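Local coordinates for sister chromatid cohesion protein (Chaetomium thermophilum, PDB 5T8V) that probably loads cohesin onto chromatin as an Scc2/Nipped-B family member, this chain being its C-terminal fragment, largely made of HEAT-type helical repeats, at residues 645-649 with 679-683; 657-661 with 672-676. One frame throughout, in Å; residues are numbered along the deposited sequence.

Interaction 1: 645-649 with 679-683; sequences TILDG and CISLR
Leu647 reaches over to helix 666-682 with its two methyls and splits them between residues one turn apart. Leu647 CD2 lies against the sulfur of Cys679 (CD2 to SG 3.9 Å), while Leu647 CD1 meets the base of Leu682, 4.0 Å from its CB, and then its CD1 branch. The two leucines cross at about a right angle, and it is the CD1 methyl of Leu647 alone that meets Leu682. The first torsion of Leu647 (chi1 -60°) puts CG beside the backbone N and anti to the carbonyl carbon, and the methyls reach the helix from there.

Met640 of helix 628-642 touches Leu647, Cys679 and Leu682, and Val653 and Val654 of helix 652-660 pack on Leu647. The setting is the layered helix packing of a HEAT-repeat solenoid: a turn between two helices, with a 3-10 stretch at 645-647, lies against the C-terminal end of helix 666-682. Arg683 leaves helical geometry there, although its N still bonds back to Cys679 O at 2.9 Å.

From this helix end the Arg683 chain, bent at chi2 (-67°), carries its guanidinium across to Asp648, and the two side chains cross roughly perpendicularly. Arg683 NH1 forms a salt bridge to Asp648 OD2 (2.5 Å), with OD1 also close by. OD2 lies at the guanidinium edge, in its plane, and the two flat groups are turned by 30°. The hydrogen bond within this bridge is bent and weak, and at this resolution its short length carries little weight. Arg683 NH2 lies alongside Thr645, 4.0 Å from Thr645 CG2, the two side chains pointing the same way. The Thr645 hydroxyl is engaged elsewhere, with OG1 hydrogen-bonded to Asp643 OD1.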
# COMPACT_ATOMS: atom_id res chain seq x y z
N THR A 645 -7.33 12.42 -12.68
CA THR A 645 -6.49 13.58 -12.96
C THR A 645 -5.49 13.86 -11.85
O THR A 645 -4.52 14.59 -12.07
CB THR A 645 -7.36 14.82 -13.18
OG1 THR A 645 -8.04 15.16 -11.97
CG2 THR A 645 -8.38 14.58 -14.29
N ILE A 646 -5.70 13.29 -10.65
CA ILE A 646 -4.73 13.48 -9.57
C ILE A 646 -3.44 12.73 -9.81
O ILE A 646 -2.48 12.91 -9.05
CB ILE A 646 -5.31 13.05 -8.21
CG1 ILE A 646 -5.64 11.56 -8.20
CG2 ILE A 646 -6.55 13.88 -7.87
CD1 ILE A 646 -6.05 11.03 -6.85
N LEU A 647 -3.38 11.89 -10.84
CA LEU A 647 -2.16 11.21 -11.23
C LEU A 647 -1.33 12.00 -12.23
O LEU A 647 -0.30 11.51 -12.68
CB LEU A 647 -2.50 9.83 -11.81
CG LEU A 647 -3.24 8.88 -10.87
CD1 LEU A 647 -3.76 7.69 -11.64
CD2 LEU A 647 -2.33 8.42 -9.74
N ASP A 648 -1.76 13.21 -12.57
CA ASP A 648 -1.09 14.02 -13.58
C ASP A 648 -0.13 15.01 -12.93
O ASP A 648 -0.26 15.38 -11.76
CB ASP A 648 -2.12 14.78 -14.42
CG ASP A 648 -3.01 13.84 -15.22
OD1 ASP A 648 -2.60 12.69 -15.47
OD2 ASP A 648 -4.13 14.26 -15.60
N GLY A 649 0.85 15.45 -13.72
CA GLY A 649 1.82 16.41 -13.26
C GLY A 649 2.54 15.93 -12.02
O GLY A 649 2.78 14.74 -11.82
N CYS A 679 -2.30 2.66 -11.17
CA CYS A 679 -1.84 3.89 -11.80
C CYS A 679 -1.60 3.67 -13.29
O CYS A 679 -2.13 4.40 -14.13
CB CYS A 679 -0.56 4.38 -11.12
SG CYS A 679 -0.78 4.89 -9.40
N ILE A 680 -0.80 2.65 -13.63
CA ILE A 680 -0.51 2.36 -15.03
C ILE A 680 -1.80 2.13 -15.80
O ILE A 680 -1.92 2.50 -16.98
CB ILE A 680 0.43 1.15 -15.13
CG1 ILE A 680 1.77 1.46 -14.47
CG2 ILE A 680 0.64 0.75 -16.59
CD1 ILE A 680 2.62 0.23 -14.21
N SER A 681 -2.80 1.53 -15.15
CA SER A 681 -4.07 1.25 -15.81
C SER A 681 -4.81 2.54 -16.13
O SER A 681 -5.40 2.68 -17.21
CB SER A 681 -4.92 0.34 -14.94
OG SER A 681 -6.20 0.14 -15.52
N LEU A 682 -4.81 3.50 -15.21
CA LEU A 682 -5.58 4.72 -15.41
C LEU A 682 -4.86 5.73 -16.29
O LEU A 682 -5.52 6.49 -17.01
CB LEU A 682 -5.92 5.35 -14.06
CG LEU A 682 -6.95 4.56 -13.24
CD1 LEU A 682 -6.96 5.04 -11.80
CD2 LEU A 682 -8.33 4.70 -13.86
N ARG A 683 -3.53 5.76 -16.25
CA ARG A 683 -2.75 6.67 -17.10
C ARG A 683 -1.54 5.91 -17.64
O ARG A 683 -0.47 5.90 -17.03
CB ARG A 683 -2.32 7.92 -16.32
CG ARG A 683 -3.49 8.82 -15.93
CD ARG A 683 -4.16 9.45 -17.16
NE ARG A 683 -5.54 9.87 -16.92
CZ ARG A 683 -5.92 11.09 -16.57
NH1 ARG A 683 -5.02 12.06 -16.41
NH2 ARG A 683 -7.20 11.35 -16.38

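Interaction 2: 657-661 with 672-676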
# COMPACT_ATOMS: atom_id res chain seq x y z
N ILE A 657 3.26 6.41 -3.72
CA ILE A 657 3.14 5.01 -4.12
C ILE A 657 4.52 4.44 -4.42
O ILE A 657 4.88 3.35 -3.95
CB ILE A 657 2.20 4.88 -5.33
CG1 ILE A 657 0.74 5.05 -4.88
CG2 ILE A 657 2.39 3.53 -6.03
CD1 ILE A 657 -0.25 5.16 -6.02
N LEU A 658 5.32 5.17 -5.20
CA LEU A 658 6.68 4.74 -5.48
C LEU A 658 7.47 4.57 -4.19
O LEU A 658 8.18 3.57 -4.01
CB LEU A 658 7.36 5.75 -6.41
CG LEU A 658 6.71 5.91 -7.79
CD1 LEU A 658 7.38 7.02 -8.58
CD2 LEU A 658 6.75 4.60 -8.56
N ARG A 659 7.37 5.54 -3.28
CA ARG A 659 8.03 5.39 -1.99
C ARG A 659 7.48 4.20 -1.22
O ARG A 659 8.22 3.57 -0.45
CB ARG A 659 7.87 6.67 -1.17
CG ARG A 659 9.00 7.66 -1.38
CD ARG A 659 8.63 9.06 -0.93
NE ARG A 659 8.10 9.10 0.43
CZ ARG A 659 7.92 10.21 1.13
NH1 ARG A 659 7.43 10.14 2.36
NH2 ARG A 659 8.24 11.39 0.61
N SER A 660 6.20 3.86 -1.42
CA SER A 660 5.64 2.67 -0.78
C SER A 660 6.29 1.40 -1.32
O SER A 660 6.49 0.44 -0.58
CB SER A 660 4.13 2.63 -0.99
OG SER A 660 3.55 1.49 -0.39
N SER A 661 6.64 1.39 -2.62
CA SER A 661 7.25 0.21 -3.21
C SER A 661 8.60 -0.13 -2.59
O SER A 661 9.10 -1.24 -2.82
CB SER A 661 7.41 0.39 -4.72
OG SER A 661 8.45 1.31 -5.01
N ALA A 672 2.10 -2.14 -2.79
CA ALA A 672 2.56 -1.02 -3.59
C ALA A 672 2.64 -1.39 -5.06
O ALA A 672 2.40 -0.54 -5.93
CB ALA A 672 3.93 -0.55 -3.09
N LEU A 673 2.98 -2.64 -5.37
CA LEU A 673 2.93 -3.10 -6.75
C LEU A 673 1.51 -3.02 -7.30
O LEU A 673 1.30 -2.59 -8.44
CB LEU A 673 3.47 -4.52 -6.86
CG LEU A 673 4.94 -4.70 -6.50
CD1 LEU A 673 5.34 -6.17 -6.60
CD2 LEU A 673 5.83 -3.85 -7.38
N GLY A 674 0.52 -3.43 -6.50
CA GLY A 674 -0.86 -3.31 -6.94
C GLY A 674 -1.23 -1.87 -7.27
O GLY A 674 -1.83 -1.59 -8.31
N LEU A 675 -0.86 -0.94 -6.38
CA LEU A 675 -1.14 0.47 -6.66
C LEU A 675 -0.45 0.93 -7.94
O LEU A 675 -1.06 1.62 -8.76
CB LEU A 675 -0.70 1.33 -5.48
CG LEU A 675 -1.40 1.07 -4.14
CD1 LEU A 675 -1.03 2.17 -3.15
CD2 LEU A 675 -2.92 0.96 -4.29
N ILE A 676 0.82 0.56 -8.11
CA ILE A 676 1.52 0.88 -9.36
C ILE A 676 0.72 0.39 -10.55
O ILE A 676 0.55 1.10 -11.55
CB ILE A 676 2.94 0.28 -9.34
CG1 ILE A 676 3.81 1.03 -8.32
CG2 ILE A 676 3.58 0.33 -10.73
CD1 ILE A 676 5.18 0.43 -8.11
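A hairpin of consecutive helices, as expected in a HEAT-repeat solenoid, brings 657-661, on the later part of helix 652-660 and its exit, against the middle of helix 666-682. The two are closest near the connecting loop, where the CA atoms of Ser661 and Ala672 come to 4.9 Å. Ala672 makes this approach possible: its small CB points toward 657-661 and meets Ser661 N and Ser660 OG, each at 3.4 Å from that methyl. Ser660 presents its hydroxyl there because OG stands opposite its own backbone N (chi1 180°). Ser661 adds its CB, which rests on the Ala672 methyl and also meets Ile676 CD1 at 4.1 Å.

Farther from the loop the contact becomes mainly apolar and is carried by Ile657, whose two branches go to different partners. Ile657 CG1 touches Leu675 CD1 at 3.8 Å, and CD1 at the end of that branch lies over Leu675 CB. On the other branch, Ile657 CG2 meets Ile676 CG1 at 3.7 Å and also reaches Leu675 CB. Ile657 and Ile676 slide past each other in opposite directions, flank against flank, while Ile657 runs at a slant over Leu675. Ile676 then continues toward Ser661, with the CD2 methyl of Leu658 a looser neighbour of its CD1.

Other parts of the chain pack on the pair. Helix 685-696 does so through Met690, which touches Leu658 and Ile676, and through Thr693, which touches Leu658 and Ser661. Met621, in a loop, meets Ser660 and Leu675, and Leu673 turns to Val705, Arg708 and Ala709 of helix 703-719.

Both contacts share helix 666-682: interaction 2 uses its middle and interaction 1 its C-terminal end, with centres 13 Å apart. Interaction 2 is nested in sequence within the loop that interaction 1 closes, so 657-661 meets 672-676 inside the larger span from 645-649 to 679-683. They touch where Cys679 SG packs on Ile657 CD1 at 3.4 Å. Met690 of helix 685-696 touches Cys679 as well as Leu658 and Ile676, so the next helix bridges the two. Interaction 2 is largely buried and adjoins the Leu647-Cys679 side of interaction 1; the Asp648-Arg683 salt bridge lies at the more exposed side.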